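Local coordinates for putative uncharacterized protein lp_3323 (Lactobacillus plantarum, PDB 3DC7), which is of unknown function but probably hydrolyses ester or acyl bonds, as expected of a GDSL-like member of the SGNH hydrolase clan, at residues A[28-32]-A[33-37]; A[69-72]-A[73-76]; A[117-120]-A[121-125]. One frame throughout, in Å; residues are numbered along the deposited sequence.

Contact 1: residues A[28-32]-A[33-37]; sequences GDSIT and ANNGL
Asp29 O accepts the amide of Ala33 four residues on, with Ala33 N to Asp29 O at 2.8 Å, an N-H...O angle of 144° and the donor in the carbonyl plane, so the backbone makes a single helical turn just after strand 24-28. The phi and psi values of Ser30, Ile31 and Thr32 are helical, although no regular helix continues from them. The same carbonyl takes a second, weak bond from the amide of Thr32, 3.2 Å from Thr32 N to Asp29 O. Ala33 adds its methyl to the closure: CB rests 3.4 Å from Asp29 O. The carboxylate of Asp29 serves the start of the turn, where Ile31 N approaches Asp29 OD1 at 3.3 Å, an Asx turn closed by a weak bond whose donor angle is nonetheless fairly straight at 158°. Elsewhere this side chain touches Val92 and Asn93 of helix 92-96. Gly28-Asp29-Ser30-Ile31 matches the GDSL motif that names the family, with isoleucine in place of the leucine, and in relatives its serine is the nucleophile. That role is probable for Ser30, which sits at the first step of the turn and packs on His203. Across the turn Ser30 OG comes no nearer than 4.2 Å to Asn35 OD1, a loose approach. A water molecule links the two ends weakly, giving a proton to Ser30 O and accepting from Leu37 N at 3.0 Å from its oxygen. Thr32 turns OG1 to the side of its own backbone N (chi1 -58°), and from there the hydroxyl bonds to Tyr42 OH, while Thr32 O is held by His43 NE2.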
ATOM      1  N   GLY A  28      19.662  -8.374  -9.881  1.00 25.03           N
ATOM      2  CA  GLY A  28      20.033  -7.580  -8.712  1.00 25.77           C
ATOM      3  C   GLY A  28      21.509  -7.358  -8.455  1.00 26.64           C
ATOM      4  O   GLY A  28      22.329  -7.443  -9.350  1.00 25.97           O
ATOM      5  N   ASP A  29      21.828  -7.062  -7.199  1.00 28.49           N
ATOM      6  CA  ASP A  29      23.188  -6.775  -6.771  1.00 29.77           C
ATOM      7  C   ASP A  29      23.737  -7.943  -5.943  1.00 30.48           C
ATOM      8  O   ASP A  29      23.432  -9.097  -6.243  1.00 30.51           O
ATOM      9  CB  ASP A  29      23.263  -5.421  -6.044  1.00 30.18           C
ATOM     10  CG  ASP A  29      22.122  -5.216  -5.027  1.00 33.72           C
ATOM     11  OD1 ASP A  29      21.893  -6.107  -4.168  1.00 36.14           O
ATOM     12  OD2 ASP A  29      21.456  -4.146  -5.079  1.00 36.24           O
ATOM     13  N   SER A  30      24.547  -7.658  -4.925  1.00 31.43           N
ATOM     14  CA  SER A  30      25.185  -8.712  -4.131  1.00 33.16           C
ATOM     15  C   SER A  30      24.227  -9.540  -3.264  1.00 33.73           C
ATOM     16  O   SER A  30      24.525 -10.696  -2.917  1.00 34.31           O
ATOM     17  CB  SER A  30      26.249  -8.112  -3.229  1.00 33.25           C
ATOM     18  OG  SER A  30      26.861  -9.151  -2.487  1.00 36.86           O
ATOM     19  N   ILE A  31      23.101  -8.936  -2.890  1.00 33.87           N
ATOM     20  CA  ILE A  31      22.068  -9.601  -2.106  1.00 34.01           C
ATOM     21  C   ILE A  31      21.413 -10.725  -2.931  1.00 34.34           C
ATOM     22  O   ILE A  31      20.962 -11.718  -2.383  1.00 34.09           O
ATOM     23  CB  ILE A  31      21.039  -8.560  -1.592  1.00 34.15           C
ATOM     24  CG1 ILE A  31      21.782  -7.436  -0.835  1.00 34.63           C
ATOM     25  CG2 ILE A  31      19.968  -9.216  -0.712  1.00 33.63           C
ATOM     26  CD1 ILE A  31      20.932  -6.211  -0.466  1.00 34.39           C
ATOM     27  N   THR A  32      21.401 -10.556  -4.252  1.00 35.10           N
ATOM     28  CA  THR A  32      20.952 -11.569  -5.206  1.00 35.64           C
ATOM     29  C   THR A  32      22.116 -12.435  -5.745  1.00 36.40           C
ATOM     30  O   THR A  32      21.941 -13.619  -5.985  1.00 36.33           O
ATOM     31  CB  THR A  32      20.196 -10.891  -6.378  1.00 35.36           C
ATOM     32  OG1 THR A  32      19.085 -10.153  -5.864  1.00 35.14           O
ATOM     33  CG2 THR A  32      19.668 -11.909  -7.377  1.00 35.65           C
ATOM     34  N   ALA A  33      23.296 -11.845  -5.930  1.00 37.68           N
ATOM     35  CA  ALA A  33      24.440 -12.544  -6.556  1.00 39.10           C
ATOM     36  C   ALA A  33      24.892 -13.786  -5.793  1.00 40.50           C
ATOM     37  O   ALA A  33      24.936 -13.781  -4.559  1.00 40.58           O
ATOM     38  CB  ALA A  33      25.610 -11.600  -6.736  1.00 38.69           C
ATOM     39  N   ASN A  34      25.232 -14.841  -6.532  1.00 42.05           N
ATOM     40  CA  ASN A  34      25.714 -16.091  -5.934  1.00 43.80           C
ATOM     41  C   ASN A  34      26.998 -15.892  -5.094  1.00 44.53           C
ATOM     42  O   ASN A  34      27.180 -16.552  -4.069  1.00 44.85           O
ATOM     43  CB  ASN A  34      25.905 -17.163  -7.023  1.00 44.06           C
ATOM     44  CG  ASN A  34      26.402 -18.505  -6.470  1.00 45.83           C
ATOM     45  OD1 ASN A  34      25.967 -18.966  -5.408  1.00 47.04           O
ATOM     46  ND2 ASN A  34      27.320 -19.141  -7.205  1.00 47.28           N
ATOM     47  N   ASN A  35      27.846 -14.953  -5.510  1.00 45.30           N
ATOM     48  CA  ASN A  35      29.120 -14.662  -4.838  1.00 46.16           C
ATOM     49  C   ASN A  35      29.037 -14.065  -3.411  1.00 46.10           C
ATOM     50  O   ASN A  35      29.954 -13.356  -2.966  1.00 46.62           O
ATOM     51  CB  ASN A  35      30.014 -13.784  -5.755  1.00 46.78           C
ATOM     52  CG  ASN A  35      29.423 -12.377  -6.038  1.00 48.37           C
ATOM     53  OD1 ASN A  35      28.769 -11.763  -5.178  1.00 50.99           O
ATOM     54  ND2 ASN A  35      29.688 -11.856  -7.247  1.00 48.30           N
ATOM     55  N   GLY A  36      27.970 -14.384  -2.684  1.00 45.48           N
ATOM     56  CA  GLY A  36      27.610 -13.631  -1.476  1.00 44.42           C
ATOM     57  C   GLY A  36      28.307 -13.949  -0.167  1.00 43.34           C
ATOM     58  O   GLY A  36      28.951 -14.990  -0.022  1.00 43.59           O
ATOM     59  N   LEU A  37      28.163 -13.026   0.789  1.00 42.12           N
ATOM     60  CA  LEU A  37      28.594 -13.216   2.185  1.00 40.60           C
ATOM     61  C   LEU A  37      27.649 -14.126   2.978  1.00 39.92           C
ATOM     62  O   LEU A  37      28.040 -14.717   3.984  1.00 40.19           O
ATOM     63  CB  LEU A  37      28.681 -11.864   2.888  1.00 40.32           C
ATOM     64  CG  LEU A  37      29.869 -10.984   2.513  1.00 39.52           C
ATOM     65  CD1 LEU A  37      29.434  -9.525   2.464  1.00 38.72           C
ATOM     66  CD2 LEU A  37      31.011 -11.215   3.485  1.00 37.12           C
TER
HETATM   67  O   HOH W   1      25.493 -11.671   0.286  1.00 44.03           O

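Contact 2: residues A[69-72]-A[73-76]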
ATOM      1  N   TYR A  69      27.777   1.461 -12.048  1.00 26.17           N
ATOM      2  CA  TYR A  69      28.363   0.120 -11.890  1.00 26.29           C
ATOM      3  C   TYR A  69      27.472  -0.980 -12.485  1.00 26.25           C
ATOM      4  O   TYR A  69      26.416  -1.273 -11.931  1.00 25.55           O
ATOM      5  CB  TYR A  69      28.574  -0.180 -10.401  1.00 26.97           C
ATOM      6  CG  TYR A  69      29.579   0.706  -9.716  1.00 28.11           C
ATOM      7  CD1 TYR A  69      29.177   1.808  -8.968  1.00 29.15           C
ATOM      8  CD2 TYR A  69      30.943   0.442  -9.823  1.00 30.62           C
ATOM      9  CE1 TYR A  69      30.117   2.632  -8.325  1.00 30.13           C
ATOM     10  CE2 TYR A  69      31.880   1.251  -9.193  1.00 31.47           C
ATOM     11  CZ  TYR A  69      31.465   2.337  -8.448  1.00 31.07           C
ATOM     12  OH  TYR A  69      32.422   3.117  -7.841  1.00 31.97           O
ATOM     13  N   ASP A  70      27.905  -1.603 -13.584  1.00 26.16           N
ATOM     14  CA  ASP A  70      27.183  -2.732 -14.188  1.00 26.85           C
ATOM     15  C   ASP A  70      25.682  -2.501 -14.289  1.00 26.97           C
ATOM     16  O   ASP A  70      24.896  -3.314 -13.779  1.00 27.42           O
ATOM     17  CB  ASP A  70      27.424  -4.019 -13.381  1.00 27.69           C
ATOM     18  CG  ASP A  70      28.834  -4.545 -13.531  1.00 30.26           C
ATOM     19  OD1 ASP A  70      29.579  -4.579 -12.517  1.00 32.32           O
ATOM     20  OD2 ASP A  70      29.196  -4.923 -14.668  1.00 32.52           O
ATOM     21  N   ALA A  71      25.291  -1.401 -14.935  1.00 26.44           N
ATOM     22  CA  ALA A  71      23.898  -0.941 -14.984  1.00 26.35           C
ATOM     23  C   ALA A  71      22.858  -2.036 -15.202  1.00 26.60           C
ATOM     24  O   ALA A  71      22.818  -2.649 -16.261  1.00 26.20           O
ATOM     25  CB  ALA A  71      23.745   0.119 -16.068  1.00 25.85           C
HETATM   26  N   MSE A  72      22.001  -2.256 -14.225  1.00 26.98           N
HETATM   27  CA  MSE A  72      20.831  -3.127 -14.429  1.00 27.48           C
HETATM   28  C   MSE A  72      19.919  -2.655 -15.570  1.00 27.22           C
HETATM   29  O   MSE A  72      19.212  -3.459 -16.194  1.00 27.03           O
HETATM   30  CB  MSE A  72      20.023  -3.263 -13.148  1.00 27.51           C
HETATM   31  CG  MSE A  72      20.702  -4.088 -12.069  1.00 30.91           C
HETATM   32 SE   MSE A  72      19.571  -4.234 -10.456  1.00 39.12          SE
HETATM   33  CE  MSE A  72      20.967  -3.875  -9.128  1.00 34.85           C
ATOM     34  N   ALA A  73      19.947  -1.365 -15.845  1.00 27.35           N
ATOM     35  CA  ALA A  73      19.163  -0.795 -16.943  1.00 27.92           C
ATOM     36  C   ALA A  73      19.672  -1.223 -18.322  1.00 28.25           C
ATOM     37  O   ALA A  73      19.008  -0.979 -19.329  1.00 28.78           O
ATOM     38  CB  ALA A  73      19.089   0.717 -16.826  1.00 28.14           C
ATOM     39  N   VAL A  74      20.839  -1.868 -18.366  1.00 28.54           N
ATOM     40  CA  VAL A  74      21.284  -2.574 -19.572  1.00 28.48           C
ATOM     41  C   VAL A  74      21.334  -4.094 -19.365  1.00 28.30           C
ATOM     42  O   VAL A  74      20.949  -4.855 -20.245  1.00 28.46           O
ATOM     43  CB  VAL A  74      22.633  -2.019 -20.165  1.00 28.70           C
ATOM     44  CG1 VAL A  74      23.722  -1.955 -19.140  1.00 27.89           C
ATOM     45  CG2 VAL A  74      23.089  -2.873 -21.347  1.00 28.87           C
ATOM     46  N   ARG A  75      21.767  -4.535 -18.188  1.00 27.92           N
ATOM     47  CA  ARG A  75      21.935  -5.968 -17.937  1.00 27.43           C
ATOM     48  C   ARG A  75      20.645  -6.790 -18.017  1.00 27.06           C
ATOM     49  O   ARG A  75      20.697  -8.011 -18.195  1.00 27.07           O
ATOM     50  CB  ARG A  75      22.608  -6.206 -16.589  1.00 27.34           C
ATOM     51  CG  ARG A  75      24.054  -5.811 -16.560  1.00 27.55           C
ATOM     52  CD  ARG A  75      24.773  -6.438 -15.368  1.00 28.22           C
ATOM     53  NE  ARG A  75      24.194  -6.086 -14.067  1.00 28.67           N
ATOM     54  CZ  ARG A  75      23.455  -6.906 -13.334  1.00 29.08           C
ATOM     55  NH1 ARG A  75      23.194  -8.130 -13.770  1.00 31.05           N
ATOM     56  NH2 ARG A  75      22.985  -6.513 -12.157  1.00 30.39           N
ATOM     57  N   TYR A  76      19.498  -6.129 -17.883  1.00 26.41           N
ATOM     58  CA  TYR A  76      18.201  -6.799 -17.983  1.00 26.24           C
ATOM     59  C   TYR A  76      18.027  -7.559 -19.300  1.00 26.65           C
ATOM     60  O   TYR A  76      17.203  -8.477 -19.381  1.00 26.78           O
ATOM     61  CB  TYR A  76      17.056  -5.779 -17.841  1.00 26.03           C
ATOM     62  CG  TYR A  76      16.718  -5.031 -19.122  1.00 24.20           C
ATOM     63  CD1 TYR A  76      17.297  -3.802 -19.403  1.00 22.99           C
ATOM     64  CD2 TYR A  76      15.829  -5.569 -20.050  1.00 22.21           C
ATOM     65  CE1 TYR A  76      16.983  -3.102 -20.571  1.00 24.07           C
ATOM     66  CE2 TYR A  76      15.518  -4.897 -21.230  1.00 25.28           C
ATOM     67  CZ  TYR A  76      16.097  -3.659 -21.486  1.00 26.32           C
ATOM     68  OH  TYR A  76      15.797  -2.992 -22.658  1.00 27.42           O
TER
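Arg75 folds back along the start of its helix to reach Asp70 O, and its side chain can be followed atom by atom. CB lies 3.6 Å from Ala71 O, and CG passes that oxygen more closely, 3.4 Å from Ala71 O. By CD the chain has moved on to the preceding carbonyl, with Arg75 CD 3.5 Å from Asp70 O. A bend at chi3 (-58°) then turns the head so that NE donates to Asp70 O at 2.9 Å and 156°. Asp70 O lies near the guanidinium plane, at its edge, whereas the donor itself stands above the Asp70 carbonyl plane, 36° out of it. Further out, NH2 meets the side chain of Met72, which is selenomethionine here: Met72 CG is 3.3 Å from Arg75 NH2, in an oblique position that is neither over the face nor at the edge. Beyond the two segments, NH1 bonds to Leu58 O, and NH2 to Ser63 OG, whose hydroxyl is also paired with Asp70 O.

Ala71 occupies the N-cap of helix 72-75, and its carbonyl oxygen is gripped twice. Val74 N donates from well above the carbonyl plane, at 3.0 Å from Ala71 O, and Arg75 N donates in that plane, 2.9 Å from Ala71 O. One methyl of Val74, CG1, packs on Ala71 CB. An i to i+4 bond joins Tyr76 N to Met72 O.

The guanidinium spends its N-H groups on the carbonyls of Asp70 and Leu58 and on the Ser63 hydroxyl, with a weak bond to Gly28 O. Asp70 offers an opposite charge but no salt bridge, OD2 being 5.2 Å from Arg75 NE, and its pull is likely to be diffuse. The arginine thus ties the start of helix 72-75 to the loop before it and to strand 56-59 through neutral acceptors.

Contact 3: residues A[117-120]-A[121-125]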
HETATM    1  N   MSE A 117      13.319   4.295 -15.767  1.00 30.11           N
HETATM    2  CA  MSE A 117      12.460   4.403 -16.953  1.00 32.25           C
HETATM    3  C   MSE A 117      12.864   3.441 -18.077  1.00 31.82           C
HETATM    4  O   MSE A 117      12.024   2.754 -18.666  1.00 31.21           O
HETATM    5  CB  MSE A 117      12.426   5.835 -17.491  1.00 33.42           C
HETATM    6  CG  MSE A 117      11.621   5.947 -18.776  1.00 40.00           C
HETATM    7 SE   MSE A 117      11.462   7.764 -19.437  1.00 60.20          SE
HETATM    8  CE  MSE A 117      10.347   8.564 -18.009  1.00 54.27           C
HETATM    9  N   MSE A 118      14.157   3.395 -18.373  1.00 31.76           N
HETATM   10  CA  MSE A 118      14.626   2.506 -19.407  1.00 32.45           C
HETATM   11  C   MSE A 118      14.524   1.047 -19.001  1.00 30.58           C
HETATM   12  O   MSE A 118      14.143   0.214 -19.822  1.00 30.21           O
HETATM   13  CB  MSE A 118      16.028   2.872 -19.834  1.00 33.80           C
HETATM   14  CG  MSE A 118      16.033   4.114 -20.692  1.00 41.99           C
HETATM   15 SE   MSE A 118      17.839   4.757 -20.780  1.00 61.36          SE
HETATM   16  CE  MSE A 118      18.409   3.648 -22.304  1.00 56.21           C
ATOM     17  N   LEU A 119      14.846   0.744 -17.747  1.00 28.51           N
ATOM     18  CA  LEU A 119      14.685  -0.617 -17.234  1.00 27.08           C
ATOM     19  C   LEU A 119      13.231  -1.072 -17.381  1.00 26.01           C
ATOM     20  O   LEU A 119      12.965  -2.080 -18.011  1.00 25.32           O
ATOM     21  CB  LEU A 119      15.110  -0.712 -15.770  1.00 26.39           C
ATOM     22  CG  LEU A 119      15.694  -2.009 -15.167  1.00 27.36           C
ATOM     23  CD1 LEU A 119      15.365  -2.089 -13.686  1.00 26.30           C
ATOM     24  CD2 LEU A 119      15.259  -3.283 -15.842  1.00 25.64           C
ATOM     25  N   LEU A 120      12.311  -0.303 -16.808  1.00 25.54           N
ATOM     26  CA  LEU A 120      10.879  -0.597 -16.853  1.00 25.55           C
ATOM     27  C   LEU A 120      10.289  -0.676 -18.266  1.00 25.84           C
ATOM     28  O   LEU A 120       9.437  -1.522 -18.518  1.00 26.16           O
ATOM     29  CB  LEU A 120      10.098   0.431 -16.022  1.00 25.28           C
ATOM     30  CG  LEU A 120      10.333   0.310 -14.517  1.00 25.04           C
ATOM     31  CD1 LEU A 120       9.870   1.561 -13.781  1.00 25.38           C
ATOM     32  CD2 LEU A 120       9.670  -0.951 -13.977  1.00 24.18           C
ATOM     33  N   THR A 121      10.720   0.206 -19.168  1.00 25.38           N
ATOM     34  CA  THR A 121      10.288   0.147 -20.569  1.00 26.40           C
ATOM     35  C   THR A 121      10.823  -1.122 -21.247  1.00 26.15           C
ATOM     36  O   THR A 121      10.084  -1.839 -21.904  1.00 26.51           O
ATOM     37  CB  THR A 121      10.733   1.395 -21.356  1.00 26.48           C
ATOM     38  OG1 THR A 121      10.238   2.562 -20.688  1.00 26.55           O
ATOM     39  CG2 THR A 121      10.192   1.361 -22.794  1.00 27.08           C
ATOM     40  N   GLY A 122      12.104  -1.413 -21.044  1.00 26.19           N
ATOM     41  CA  GLY A 122      12.702  -2.646 -21.540  1.00 25.67           C
ATOM     42  C   GLY A 122      11.934  -3.892 -21.148  1.00 25.32           C
ATOM     43  O   GLY A 122      11.654  -4.755 -21.994  1.00 25.24           O
ATOM     44  N   LEU A 123      11.582  -3.987 -19.866  1.00 25.02           N
ATOM     45  CA  LEU A 123      10.919  -5.176 -19.334  1.00 24.92           C
ATOM     46  C   LEU A 123       9.514  -5.372 -19.898  1.00 25.50           C
ATOM     47  O   LEU A 123       9.112  -6.501 -20.195  1.00 25.71           O
ATOM     48  CB  LEU A 123      10.860  -5.120 -17.809  1.00 24.42           C
ATOM     49  CG  LEU A 123      12.172  -5.250 -17.032  1.00 24.06           C
ATOM     50  CD1 LEU A 123      11.995  -4.836 -15.580  1.00 21.79           C
ATOM     51  CD2 LEU A 123      12.726  -6.656 -17.125  1.00 22.87           C
ATOM     52  N   GLN A 124       8.774  -4.271 -20.023  1.00 26.09           N
ATOM     53  CA  GLN A 124       7.376  -4.309 -20.440  1.00 27.20           C
ATOM     54  C   GLN A 124       7.263  -4.517 -21.944  1.00 28.08           C
ATOM     55  O   GLN A 124       6.293  -5.102 -22.416  1.00 28.33           O
ATOM     56  CB  GLN A 124       6.638  -3.022 -20.044  1.00 27.23           C
ATOM     57  CG  GLN A 124       6.456  -2.784 -18.546  1.00 27.69           C
ATOM     58  CD  GLN A 124       5.608  -3.853 -17.858  1.00 29.41           C
ATOM     59  OE1 GLN A 124       5.923  -5.039 -17.922  1.00 29.73           O
ATOM     60  NE2 GLN A 124       4.538  -3.430 -17.183  1.00 27.33           N
ATOM     61  N   THR A 125       8.269  -4.034 -22.680  1.00 28.60           N
ATOM     62  CA  THR A 125       8.340  -4.191 -24.121  1.00 28.65           C
ATOM     63  C   THR A 125       8.671  -5.626 -24.466  1.00 28.57           C
ATOM     64  O   THR A 125       8.012  -6.217 -25.318  1.00 28.57           O
ATOM     65  CB  THR A 125       9.381  -3.245 -24.728  1.00 28.71           C
ATOM     66  OG1 THR A 125       9.028  -1.897 -24.396  1.00 30.08           O
ATOM     67  CG2 THR A 125       9.445  -3.386 -26.237  1.00 28.61           C
TER
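Met117 O is gripped twice by Thr121, which sends it its amide at 2.9 Å from N and its hydroxyl at 2.7 Å from OG1. The two donors come from opposite faces of the carbonyl plane. The hydroxyl can do this because OG1 lies beside its own backbone N (chi1 -56°), which turns it back along the helix axis toward the residue one turn earlier. Thr125 repeats the pattern: its OG1 and its amide both bond to Thr121 O, with OG1 2.7 Å from Thr121 O. With an alanine in place of Thr121 the hydroxyl is gone, and Met117 O would probably keep just the amide of its two donors from this residue, while the packing on Ile190 of the second subunit would probably be reduced.

The regular i to i+4 ladder supplies the rest, for example Gly122 N to Met118 O at 2.9 Å. On the inner face Leu119 and Leu123 cross at a slant, CD2 of Leu119 3.6 Å from CD1 of Leu123, while Leu123 CG stands 3.4 Å from Leu119 O. Gln124 CG lies 3.2 Å from Leu120 O, and the bend at chi2 beyond it carries the amide away to Lys132 NZ and Tyr173 O.

Helix 112-126 thus lies over the parallel sheet of the alpha/beta fold: Leu119 and Leu123 press on Phe134 of strand 132-136, with Val88 and Ile86 of strand 85-89 nearby, and Met117 (a selenomethionine) and Leu120 pack against Met169 and Tyr173 of helix 159-173.

Contact 3 is the buried member of the set, a regular helix turn resting on the sheet and touching the second subunit, whereas contacts 1 and 2 are partly buried: contact 1 follows strand 24-28 and contact 2 opens helix 72-75. Their chemistry differs accordingly: leucine packing and threonine hydroxyls bonded to helix carbonyls in contact 3, arginine and neutral acceptors in contact 2, and the probable nucleophile's turn in contact 1. Contacts 2 and 3 join helices 72-75 and 112-126, where Tyr76 OH packs on Gly122 CA and Tyr76 CB on Leu119 CD2. Contact 2 also meets contact 1, where Arg75 NH2 nears Gly28 O. Contacts 1 and 3 do not touch, their nearest atoms being about 9 Å apart.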